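Local atomic coordinates of putative alkaline phosphatase (Pseudomonas fluorescens, PDB entry 4F1V), a protein that binds phosphate tightly in the periplasm in a venus flytrap fold and probably delivers it to an ABC transporter for import. Residues I97-S102 / K225-G230; G219-T224 / G239-A244; K317-S322 / A343-S348; V57-S62 / L296-C301. All coordinates share one frame; numbering follows the deposited sequence.

Contact 1. Residues I97-S102 / K225-G230; sequences IPFNKS and KVARVG
Pro98 and Val226 meet in a single beta bridge, their CA atoms 4.1 Å apart, with the two chains running in opposite directions and one backbone hydrogen bond on either side of the pair. The bridge lies within one lobe of the venus flytrap fold and joins the residues around strand 99-100, at the edge of a four-stranded sheet, to those leading into strand 228-229. Ala227 N donates to Ile97 O at 2.9 Å, almost straight at 177°; Phe99 N donates to Lys225 O. The Phe99 ring lies against the backbone of 225-227, where chi1 (62°, CG between its backbone N and carbonyl carbon) directs it. Lys225 C lies over one face of the ring, displaced toward the rim, whereas Ala227 N sits at the ring edge, 3.5 Å from CE2, with Ala227 CB also near that atom. Trp125 meets the same ring from elsewhere in the lobe. An alanine here would probably leave a gap beside Ala227 CB and the Lys225 carbonyl carbon and deprive Trp125 of its aromatic neighbour. Ile97 crosses Val229 at about a right angle, CG1 to CG2 4.2 Å, while Pro98 CB lies 4.3 Å from Val226 CG2; Met195 and Leu198 of helix 190-198 also pack on Pro98. Beyond the bridge a water links the backbones once more, accepting from Ile97 N at 2.8 Å and donating to Ala227 O at 2.7 Å.

Contact 2. Residues G219-T224 / G239-A244; sequences GLDDAT and GVSPAA
Ser241 OG donates a hydrogen bond to Asp221 OD1 at 2.7 Å, meeting the oxygen nearly in line with its C-O bond, and links the loops before and after strand 228-229, in the same lobe as contact 1. OD1 also passes 3.9 Å from Ala243 CB. Beside this pair, Leu220 O rests against Ser241 CB at 3.4 Å and against Pro242 CD. The branches of Leu220 divide the apolar part: CD1 reaches Ala243 CA at 4.1 Å, and CD2 approaches Pro242 CG. In the next shell, Ala243 N gives a weak bond to Ser241 OG, 3.3 Å, so the hydroxyl that donates to the carboxylate is also steadied by its own loop. The loop 219-224 is shaped by a bond from Asp222 N to Gly219 O and by an Asx turn, Asp222 OD1 accepting from Thr224 N; the same oxygen also takes Thr224 OG1, from the same face of the carboxylate. Outside the segments, Ser94 OG bonds to Pro242 O, Asn246 ND2 to Ser241 O, and Val226 packs on Pro242. The chemistry is thus that of a buried serine hydroxyl tethered to a solvent-exposed carboxylate, whose probable negative charge would strengthen the short bond.

Contact 3. Residues K317-S322 / A343-S348; sequences KHYGAS and ATVRAS
Tyr319, the first residue to leave helical geometry after helix 305-318, packs with its ring and its carbonyl against neighbouring residues Val345 and Arg346 of helix 339-349. The Val345 methyl CG1 stands over the centre of the Tyr319 ring, 3.6 Å from the centroid and only 11° off the ring normal, a CH-pi contact. This methyl lies anti to the backbone N of Val345 (chi1 174°). CG2 touches the same ring less closely, near CD2 and CE2. At the next residue, the Arg346 chain bends at chi3 (-53°), which sets NE. Arg346 NH2 donates to Tyr319 O at 2.8 Å. The acceptor lies almost exactly in the guanidinium plane, and the donor comes nearly along the C=O axis. Arg346 CD also lies 3.3 Å from Tyr319 O, while Ala343 CA rests over one guanidinium face from its own helix. The far end of the tyrosine is held elsewhere: its OH bonds to Pro89 O, the ring meets that of Phe315, and Leu296 packs against the tyrosine near its hydroxyl. An arginine side chain thus binds the carbonyl just past a helix C-terminus, packing together two helices of the venus flytrap lobe that carries strand 291-299.

Contact 4. Residues V57-S62 / L296-C301; sequences VHWAGS and LIFSQC
Ala60 and Ile297 form an antiparallel hydrogen-bonded pair: Ala60 N donates to Ile297 O and Ile297 N to Ala60 O, both at 2.9 Å and both in the plane of the accepting carbonyl. Strands 59-62 and 296-299 run nearly antiparallel, at 162°, with axes 4.8 Å apart. Trp59 CA adds a CA-H...O contact to Ile297 O at 3.1 Å. On the sheet face that carries Trp59, Leu296 and Phe298, the two aromatic side chains run in the same direction next to each other. Trp59 CG stands between its backbone N and carbonyl carbon (chi1 70°), and CB sits over the centre of the Phe298 ring, 3.4 Å from the centroid, a CH-pi contact. The planes of the indole five-membered ring and the phenyl ring are inclined by only 7° but offset, with little overlap; their closest carbons are Trp59 CG and Phe298 CZ, 3.4 Å apart. An alanine in place of Trp59 would keep the CB contact but would probably open a gap beside Phe298 CZ and leave Phe25, which meets the indole, without its partner. Phe315 packs edge-to-face on Phe298. The pairing belongs to the lobe sheet with strand order 2-1-3-5-4, in which strand 291-299, returning after the other lobe, runs antiparallel to both neighbours, as in the type II periplasmic-binding-protein fold.

The contacts divide between the two lobes that close on phosphate. Contacts 1 and 2 adjoin, with centres about 8 Å apart: Phe99 CE1 packs on Thr224 O at 3.3 Å, and Val229 N probably bonds to Val240 O at 2.9 Å. Contacts 3 and 4 lie in the other lobe, their centres about 16 Å apart, and join where His318 CD2 packs on Leu296 CD1. Between the lobes, the centres of contacts 1 and 4 lie about 34 Å apart, and contacts 1 and 2 are nested in the chain loop that contact 4 closes. Contact 4 is near the ligand: the Ser62 side chain, adjacent in sequence to pocket residue Asp63, is about 6 Å from the bound hydrogenphosphate, whereas the Pro98 side chain is about 12 Å away.

Contact 1. Residues I97-S102 / K225-G230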
loop_
_atom_site.group_PDB
_atom_site.type_symbol
_atom_site.label_atom_id
_atom_site.label_comp_id
_atom_site.label_asym_id
_atom_site.label_seq_id
_atom_site.Cartn_x
_atom_site.Cartn_y
_atom_site.Cartn_z
ATOM N N ILE A 97 -9.891 -9.274 -3.093
ATOM C CA ILE A 97 -10.984 -9.048 -4.030
ATOM C C ILE A 97 -12.311 -9.419 -3.324
ATOM O O ILE A 97 -12.906 -10.473 -3.584
ATOM C CB ILE A 97 -10.792 -9.861 -5.338
ATOM C CG1 ILE A 97 -9.412 -9.607 -5.978
ATOM C CG2 ILE A 97 -11.904 -9.506 -6.350
ATOM C CD1 ILE A 97 -9.087 -8.208 -6.387
ATOM N N PRO A 98 -12.772 -8.551 -2.393
ATOM C CA PRO A 98 -14.052 -8.801 -1.734
ATOM C C PRO A 98 -15.208 -8.478 -2.712
ATOM O O PRO A 98 -15.096 -7.632 -3.575
ATOM C CB PRO A 98 -14.027 -7.873 -0.524
ATOM C CG PRO A 98 -13.215 -6.681 -1.044
ATOM C CD PRO A 98 -12.149 -7.308 -1.913
ATOM N N PHE A 99 -16.342 -9.162 -2.453
ATOM C CA PHE A 99 -17.513 -8.966 -3.267
ATOM C C PHE A 99 -18.782 -9.202 -2.440
ATOM O O PHE A 99 -18.723 -9.885 -1.410
ATOM C CB PHE A 99 -17.502 -9.862 -4.525
ATOM C CG PHE A 99 -17.509 -11.345 -4.212
ATOM C CD1 PHE A 99 -18.695 -12.050 -4.057
ATOM C CD2 PHE A 99 -16.309 -12.068 -4.012
ATOM C CE1 PHE A 99 -18.715 -13.385 -3.718
ATOM C CE2 PHE A 99 -16.327 -13.385 -3.662
ATOM C CZ PHE A 99 -17.526 -14.071 -3.510
ATOM N N ASN A 100 -19.892 -8.666 -2.919
ATOM C CA ASN A 100 -21.192 -8.808 -2.307
ATOM C C ASN A 100 -22.141 -9.516 -3.272
ATOM O O ASN A 100 -22.793 -8.882 -4.103
ATOM C CB ASN A 100 -21.736 -7.397 -1.940
ATOM C CG ASN A 100 -23.119 -7.465 -1.392
ATOM O OD1 ASN A 100 -23.511 -8.469 -0.799
ATOM N ND2 ASN A 100 -23.906 -6.425 -1.616
ATOM N N LYS A 101 -22.189 -10.849 -3.175
ATOM C CA LYS A 101 -23.028 -11.699 -4.031
ATOM C C LYS A 101 -23.156 -13.030 -3.308
ATOM O O LYS A 101 -22.180 -13.782 -3.235
ATOM C CB LYS A 101 -22.452 -11.852 -5.454
ATOM C CG LYS A 101 -23.371 -12.586 -6.407
ATOM C CD LYS A 101 -24.597 -11.817 -6.778
ATOM C CE LYS A 101 -25.403 -12.560 -7.844
ATOM N NZ LYS A 101 -26.623 -11.846 -8.243
ATOM N N SER A 102 -24.321 -13.330 -2.731
ATOM C CA SER A 102 -24.486 -14.457 -1.891
ATOM C C SER A 102 -24.369 -15.798 -2.671
ATOM O O SER A 102 -24.527 -15.862 -3.914
ATOM C CB SER A 102 -25.804 -14.402 -1.128
ATOM O OG SER A 102 -26.864 -14.550 -2.064
ATOM N N LYS A 225 -17.388 -14.578 0.039
ATOM C CA LYS A 225 -17.232 -13.138 0.307
ATOM C C LYS A 225 -15.947 -12.515 -0.206
ATOM O O LYS A 225 -15.947 -11.278 -0.474
ATOM C CB LYS A 225 -17.298 -12.905 1.858
ATOM C CG LYS A 225 -18.629 -13.351 2.437
ATOM C CD LYS A 225 -18.710 -13.144 3.927
ATOM C CE LYS A 225 -20.093 -13.339 4.498
ATOM N NZ LYS A 225 -21.048 -12.256 4.001
ATOM N N VAL A 226 -14.866 -13.276 -0.309
ATOM C CA VAL A 226 -13.540 -12.771 -0.727
ATOM C C VAL A 226 -13.054 -13.775 -1.767
ATOM O O VAL A 226 -12.866 -14.969 -1.438
ATOM C CB VAL A 226 -12.593 -12.595 0.449
ATOM C CG1 VAL A 226 -11.196 -12.165 -0.041
ATOM C CG2 VAL A 226 -13.114 -11.606 1.465
ATOM N N ALA A 227 -12.874 -13.345 -2.996
ATOM C CA ALA A 227 -12.602 -14.304 -4.054
ATOM C C ALA A 227 -11.209 -14.937 -3.891
ATOM O O ALA A 227 -10.230 -14.255 -3.572
ATOM C CB ALA A 227 -12.681 -13.639 -5.410
ATOM N N ARG A 228 -11.142 -16.242 -4.157
ATOM C CA ARG A 228 -9.850 -16.825 -4.470
ATOM C C ARG A 228 -9.363 -16.253 -5.809
ATOM O O ARG A 228 -10.171 -15.856 -6.638
ATOM C CB ARG A 228 -9.952 -18.355 -4.512
ATOM C CG ARG A 228 -10.348 -18.987 -3.165
ATOM C CD ARG A 228 -10.842 -20.432 -3.334
ATOM N NE ARG A 228 -11.257 -20.959 -2.049
ATOM C CZ ARG A 228 -11.944 -22.110 -1.940
ATOM N NH1 ARG A 228 -12.187 -22.831 -3.051
ATOM N NH2 ARG A 228 -12.304 -22.511 -0.719
ATOM N N VAL A 229 -8.019 -16.253 -6.007
ATOM C CA VAL A 229 -7.442 -15.882 -7.280
ATOM C C VAL A 229 -6.385 -16.906 -7.649
ATOM O O VAL A 229 -5.575 -17.304 -6.818
ATOM C CB VAL A 229 -6.838 -14.430 -7.272
ATOM C CG1 VAL A 229 -6.244 -14.090 -8.613
ATOM C CG2 VAL A 229 -7.887 -13.411 -6.859
ATOM N N GLY A 230 -6.431 -17.314 -8.942
ATOM C CA GLY A 230 -5.428 -18.231 -9.475
ATOM C C GLY A 230 -5.978 -19.518 -10.091
ATOM O O GLY A 230 -5.215 -20.371 -10.498
HETATM O O HOH W 1 -8.969 -11.918 -2.962
#

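Contact 2. Residues G219-T224 / G239-A244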
loop_
_atom_site.group_PDB
_atom_site.type_symbol
_atom_site.label_atom_id
_atom_site.label_comp_id
_atom_site.label_asym_id
_atom_site.label_seq_id
_atom_site.Cartn_x
_atom_site.Cartn_y
_atom_site.Cartn_z
ATOM N N GLY A 219 -12.142 -14.405 7.719
ATOM C CA GLY A 219 -12.968 -14.055 6.642
ATOM C C GLY A 219 -12.314 -13.911 5.278
ATOM O O GLY A 219 -12.958 -14.022 4.231
ATOM N N LEU A 220 -11.018 -13.684 5.268
ATOM C CA LEU A 220 -10.282 -13.688 3.997
ATOM C C LEU A 220 -10.326 -15.040 3.304
ATOM O O LEU A 220 -10.128 -15.113 2.081
ATOM C CB LEU A 220 -8.814 -13.234 4.197
ATOM C CG LEU A 220 -8.651 -11.762 4.672
ATOM C CD1 LEU A 220 -7.191 -11.447 4.921
ATOM C CD2 LEU A 220 -9.233 -10.783 3.699
ATOM N N ASP A 221 -10.539 -16.118 4.040
ATOM C CA ASP A 221 -10.635 -17.477 3.514
ATOM C C ASP A 221 -12.047 -17.884 3.146
ATOM O O ASP A 221 -12.261 -19.005 2.647
ATOM C CB ASP A 221 -10.109 -18.486 4.507
ATOM C CG ASP A 221 -8.616 -18.346 4.736
ATOM O OD1 ASP A 221 -7.838 -18.203 3.775
ATOM O OD2 ASP A 221 -8.227 -18.390 5.935
ATOM N N ASP A 222 -13.023 -17.003 3.339
ATOM C CA ASP A 222 -14.429 -17.300 2.978
ATOM C C ASP A 222 -14.691 -16.884 1.544
ATOM O O ASP A 222 -14.891 -15.692 1.269
ATOM C CB ASP A 222 -15.354 -16.589 3.939
ATOM C CG ASP A 222 -16.832 -16.906 3.692
ATOM O OD1 ASP A 222 -17.139 -17.550 2.669
ATOM O OD2 ASP A 222 -17.641 -16.553 4.557
ATOM N N ALA A 223 -14.613 -17.865 0.624
ATOM C CA ALA A 223 -14.742 -17.591 -0.819
ATOM C C ALA A 223 -16.192 -17.303 -1.293
ATOM O O ALA A 223 -16.408 -17.151 -2.471
ATOM C CB ALA A 223 -14.125 -18.699 -1.627
ATOM N N THR A 224 -17.139 -17.223 -0.342
ATOM C CA THR A 224 -18.453 -16.707 -0.592
ATOM C C THR A 224 -18.494 -15.164 -0.493
ATOM O O THR A 224 -19.519 -14.575 -0.765
ATOM C CB THR A 224 -19.540 -17.349 0.254
ATOM O OG1 THR A 224 -19.521 -16.786 1.561
ATOM C CG2 THR A 224 -19.436 -18.840 0.236
ATOM N N GLY A 239 -7.539 -21.626 -7.243
ATOM C CA GLY A 239 -6.856 -20.456 -6.705
ATOM C C GLY A 239 -6.783 -20.503 -5.184
ATOM O O GLY A 239 -7.224 -21.475 -4.577
ATOM N N VAL A 240 -6.237 -19.490 -4.529
ATOM C CA VAL A 240 -6.163 -19.453 -3.064
ATOM C C VAL A 240 -6.610 -18.025 -2.674
ATOM O O VAL A 240 -6.809 -17.106 -3.457
ATOM C CB VAL A 240 -4.738 -19.802 -2.500
ATOM C CG1 VAL A 240 -4.272 -21.169 -3.053
ATOM C CG2 VAL A 240 -3.763 -18.660 -2.951
ATOM N N SER A 241 -6.678 -17.942 -1.347
ATOM C CA SER A 241 -7.162 -16.719 -0.698
ATOM C C SER A 241 -6.056 -15.658 -0.490
ATOM O O SER A 241 -4.867 -15.989 -0.514
ATOM C CB SER A 241 -7.752 -17.032 0.682
ATOM O OG SER A 241 -6.651 -17.182 1.574
ATOM N N PRO A 242 -6.436 -14.409 -0.192
ATOM C CA PRO A 242 -5.454 -13.335 0.035
ATOM C C PRO A 242 -4.992 -13.240 1.475
ATOM O O PRO A 242 -4.432 -12.216 1.901
ATOM C CB PRO A 242 -6.243 -12.081 -0.371
ATOM C CG PRO A 242 -7.675 -12.396 0.026
ATOM C CD PRO A 242 -7.824 -13.878 -0.374
ATOM N N ALA A 243 -5.170 -14.300 2.258
ATOM C CA ALA A 243 -4.581 -14.347 3.601
ATOM C C ALA A 243 -3.096 -14.037 3.540
ATOM O O ALA A 243 -2.404 -14.426 2.596
ATOM C CB ALA A 243 -4.831 -15.687 4.213
ATOM N N ALA A 244 -2.579 -13.368 4.557
ATOM C CA ALA A 244 -1.153 -13.018 4.600
ATOM C C ALA A 244 -0.255 -14.207 4.433
ATOM O O ALA A 244 0.801 -14.103 3.791
ATOM C CB ALA A 244 -0.853 -12.247 5.907
#

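Contact 3. Residues K317-S322 / A343-S348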
loop_
_atom_site.group_PDB
_atom_site.type_symbol
_atom_site.label_atom_id
_atom_site.label_comp_id
_atom_site.label_asym_id
_atom_site.label_seq_id
_atom_site.Cartn_x
_atom_site.Cartn_y
_atom_site.Cartn_z
ATOM N N LYS A 317 11.662 0.864 17.162
ATOM C CA LYS A 317 10.584 -0.117 17.357
ATOM C C LYS A 317 10.162 -0.825 16.072
ATOM O O LYS A 317 10.133 -2.067 16.001
ATOM C CB LYS A 317 9.404 0.536 18.082
ATOM C CG LYS A 317 8.329 -0.495 18.383
ATOM C CD LYS A 317 7.298 -0.081 19.352
ATOM C CE LYS A 317 6.532 -1.232 19.992
ATOM N NZ LYS A 317 5.519 -0.684 20.932
ATOM N N HIS A 318 9.773 -0.044 15.070
ATOM C CA HIS A 318 9.172 -0.611 13.867
ATOM C C HIS A 318 10.115 -1.491 13.099
ATOM O O HIS A 318 9.689 -2.428 12.383
ATOM C CB HIS A 318 8.627 0.540 12.994
ATOM C CG HIS A 318 7.515 0.101 12.063
ATOM N ND1 HIS A 318 6.350 -0.434 12.534
ATOM C CD2 HIS A 318 7.464 0.149 10.695
ATOM C CE1 HIS A 318 5.582 -0.671 11.494
ATOM N NE2 HIS A 318 6.207 -0.332 10.346
ATOM N N TYR A 319 11.430 -1.211 13.196
ATOM C CA TYR A 319 12.463 -1.994 12.550
ATOM C C TYR A 319 13.353 -2.708 13.527
ATOM O O TYR A 319 14.459 -3.121 13.196
ATOM C CB TYR A 319 13.276 -1.116 11.557
ATOM C CG TYR A 319 12.371 -0.506 10.514
ATOM C CD1 TYR A 319 11.909 0.802 10.640
ATOM C CD2 TYR A 319 11.893 -1.235 9.425
ATOM C CE1 TYR A 319 11.026 1.372 9.701
ATOM C CE2 TYR A 319 11.043 -0.716 8.490
ATOM C CZ TYR A 319 10.585 0.599 8.635
ATOM O OH TYR A 319 9.709 1.123 7.763
ATOM N N GLY A 320 12.877 -2.903 14.754
ATOM C CA GLY A 320 13.703 -3.605 15.757
ATOM C C GLY A 320 13.714 -5.107 15.602
ATOM O O GLY A 320 12.739 -5.709 15.165
ATOM N N ALA A 321 14.865 -5.677 16.010
ATOM C CA ALA A 321 14.920 -7.114 16.140
ATOM C C ALA A 321 14.030 -7.640 17.217
ATOM O O ALA A 321 13.440 -8.714 17.093
ATOM C CB ALA A 321 16.379 -7.590 16.322
ATOM N N SER A 322 13.918 -6.943 18.320
ATOM C CA SER A 322 13.119 -7.291 19.478
ATOM C C SER A 322 12.222 -6.097 19.823
ATOM O O SER A 322 12.447 -4.987 19.345
ATOM C CB SER A 322 13.990 -7.501 20.736
ATOM O OG SER A 322 14.757 -8.662 20.780
ATOM N N ALA A 343 17.388 -5.046 9.393
ATOM C CA ALA A 343 18.769 -4.643 9.647
ATOM C C ALA A 343 19.280 -3.633 8.639
ATOM O O ALA A 343 20.030 -2.717 8.996
ATOM C CB ALA A 343 19.656 -5.883 9.689
ATOM N N THR A 344 18.867 -3.795 7.389
ATOM C CA THR A 344 19.253 -2.847 6.320
ATOM C C THR A 344 18.650 -1.499 6.578
ATOM O O THR A 344 19.327 -0.436 6.432
ATOM C CB THR A 344 18.879 -3.445 4.972
ATOM O OG1 THR A 344 19.539 -4.677 4.742
ATOM C CG2 THR A 344 19.228 -2.526 3.827
ATOM N N VAL A 345 17.368 -1.416 6.911
ATOM C CA VAL A 345 16.746 -0.135 7.269
ATOM C C VAL A 345 17.502 0.517 8.434
ATOM O O VAL A 345 17.789 1.734 8.384
ATOM C CB VAL A 345 15.244 -0.358 7.581
ATOM C CG1 VAL A 345 14.630 0.945 8.098
ATOM C CG2 VAL A 345 14.501 -0.834 6.315
ATOM N N ARG A 346 17.773 -0.234 9.504
ATOM C CA ARG A 346 18.451 0.390 10.619
ATOM C C ARG A 346 19.849 0.907 10.272
ATOM O O ARG A 346 20.282 1.964 10.716
ATOM C CB ARG A 346 18.591 -0.607 11.813
ATOM C CG ARG A 346 17.279 -1.083 12.415
ATOM C CD ARG A 346 17.421 -1.709 13.773
ATOM N NE ARG A 346 18.401 -2.747 13.769
ATOM C CZ ARG A 346 18.153 -4.033 13.454
ATOM N NH1 ARG A 346 19.171 -4.959 13.422
ATOM N NH2 ARG A 346 16.932 -4.450 13.133
ATOM N N ALA A 347 20.567 0.118 9.451
ATOM C CA ALA A 347 21.956 0.481 9.136
ATOM C C ALA A 347 22.033 1.816 8.407
ATOM O O ALA A 347 23.003 2.586 8.599
ATOM C CB ALA A 347 22.627 -0.602 8.302
ATOM N N SER A 348 21.066 2.110 7.578
ATOM C CA SER A 348 21.044 3.402 6.871
ATOM C C SER A 348 20.446 4.541 7.706
ATOM O O SER A 348 20.998 5.649 7.753
ATOM C CB SER A 348 20.289 3.307 5.526
ATOM O OG SER A 348 21.007 2.568 4.563
#

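Contact 4. Residues V57-S62 / L296-C301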
loop_
_atom_site.group_PDB
_atom_site.type_symbol
_atom_site.label_atom_id
_atom_site.label_comp_id
_atom_site.label_asym_id
_atom_site.label_seq_id
_atom_site.Cartn_x
_atom_site.Cartn_y
_atom_site.Cartn_z
ATOM N N VAL A 57 3.309 18.845 9.235
ATOM C CA VAL A 57 3.278 17.438 8.851
ATOM C C VAL A 57 4.696 16.885 9.033
ATOM O O VAL A 57 5.652 17.479 8.525
ATOM C CB VAL A 57 2.841 17.257 7.397
ATOM C CG1 VAL A 57 2.966 15.798 6.940
ATOM C CG2 VAL A 57 1.419 17.752 7.214
ATOM N N HIS A 58 4.826 15.761 9.729
ATOM C CA HIS A 58 6.131 15.183 9.984
ATOM C C HIS A 58 6.416 13.921 9.201
ATOM O O HIS A 58 7.593 13.594 8.983
ATOM C CB HIS A 58 6.285 14.937 11.498
ATOM C CG HIS A 58 6.122 16.192 12.295
ATOM N ND1 HIS A 58 4.932 16.577 12.807
ATOM C CD2 HIS A 58 7.021 17.196 12.524
ATOM C CE1 HIS A 58 5.103 17.748 13.375
ATOM N NE2 HIS A 58 6.325 18.195 13.165
ATOM N N TRP A 59 5.374 13.163 8.810
ATOM C CA TRP A 59 5.587 11.882 8.108
ATOM C C TRP A 59 4.270 11.536 7.387
ATOM O O TRP A 59 3.211 12.063 7.696
ATOM C CB TRP A 59 6.018 10.776 9.043
ATOM C CG TRP A 59 5.049 10.229 10.017
ATOM C CD1 TRP A 59 4.668 10.785 11.212
ATOM C CD2 TRP A 59 4.310 8.991 9.930
ATOM N NE1 TRP A 59 3.761 9.963 11.869
ATOM C CE2 TRP A 59 3.536 8.853 11.094
ATOM C CE3 TRP A 59 4.243 7.983 8.941
ATOM C CZ2 TRP A 59 2.722 7.720 11.335
ATOM C CZ3 TRP A 59 3.446 6.857 9.153
ATOM C CH2 TRP A 59 2.702 6.727 10.360
ATOM N N ALA A 60 4.390 10.576 6.453
ATOM C CA ALA A 60 3.205 10.037 5.769
ATOM C C ALA A 60 3.318 8.515 5.594
ATOM O O ALA A 60 4.393 7.967 5.418
ATOM C CB ALA A 60 2.980 10.675 4.436
ATOM N N GLY A 61 2.151 7.870 5.600
ATOM C CA GLY A 61 2.015 6.517 5.065
ATOM C C GLY A 61 1.567 6.582 3.611
ATOM O O GLY A 61 0.683 7.353 3.276
ATOM N N SER A 62 2.154 5.753 2.740
ATOM C CA SER A 62 1.759 5.715 1.349
ATOM C C SER A 62 2.001 4.325 0.767
ATOM O O SER A 62 3.080 3.765 0.970
ATOM C CB SER A 62 2.563 6.735 0.540
ATOM O OG SER A 62 2.066 6.757 -0.780
ATOM N N LEU A 296 6.588 4.079 4.413
ATOM C CA LEU A 296 6.699 5.302 5.256
ATOM C C LEU A 296 7.492 6.363 4.481
ATOM O O LEU A 296 8.440 6.043 3.749
ATOM C CB LEU A 296 7.511 4.995 6.513
ATOM C CG LEU A 296 7.081 3.816 7.405
ATOM C CD1 LEU A 296 7.997 3.668 8.614
ATOM C CD2 LEU A 296 5.650 3.923 7.813
ATOM N N ILE A 297 7.143 7.626 4.711
ATOM C CA ILE A 297 7.894 8.766 4.220
ATOM C C ILE A 297 8.140 9.691 5.420
ATOM O O ILE A 297 7.198 10.136 6.079
ATOM C CB ILE A 297 7.131 9.517 3.130
ATOM C CG1 ILE A 297 6.826 8.584 1.932
ATOM C CG2 ILE A 297 7.929 10.753 2.646
ATOM C CD1 ILE A 297 5.764 9.173 0.989
ATOM N N PHE A 298 9.435 9.927 5.719
ATOM C CA PHE A 298 9.901 10.749 6.837
ATOM C C PHE A 298 10.955 11.750 6.307
ATOM O O PHE A 298 11.418 11.649 5.178
ATOM C CB PHE A 298 10.524 9.881 7.942
ATOM C CG PHE A 298 9.529 9.232 8.891
ATOM C CD1 PHE A 298 8.791 8.105 8.535
ATOM C CD2 PHE A 298 9.298 9.806 10.135
ATOM C CE1 PHE A 298 7.862 7.551 9.432
ATOM C CE2 PHE A 298 8.363 9.268 10.998
ATOM C CZ PHE A 298 7.669 8.151 10.660
ATOM N N SER A 299 11.347 12.687 7.193
ATOM C CA SER A 299 12.578 13.480 6.961
ATOM C C SER A 299 13.750 12.848 7.668
ATOM O O SER A 299 13.609 12.304 8.774
ATOM C CB SER A 299 12.322 14.899 7.500
ATOM O OG SER A 299 13.437 15.742 7.143
ATOM N N GLN A 300 14.939 13.005 7.071
ATOM C CA GLN A 300 16.153 12.664 7.809
ATOM C C GLN A 300 16.369 13.625 9.000
ATOM O O GLN A 300 16.960 13.257 9.989
ATOM C CB GLN A 300 17.374 12.700 6.927
ATOM C CG GLN A 300 18.639 12.226 7.593
ATOM C CD GLN A 300 19.881 12.280 6.722
ATOM O OE1 GLN A 300 19.829 12.535 5.505
ATOM N NE2 GLN A 300 21.010 12.000 7.343
ATOM N N CYS A 301 15.909 14.884 8.847
ATOM C CA CYS A 301 16.275 15.938 9.787
ATOM C C CYS A 301 15.008 16.702 10.240
ATOM O O CYS A 301 14.112 17.029 9.421
ATOM C CB CYS A 301 17.244 16.953 9.162
ATOM S SG CYS A 301 18.712 16.237 8.378
#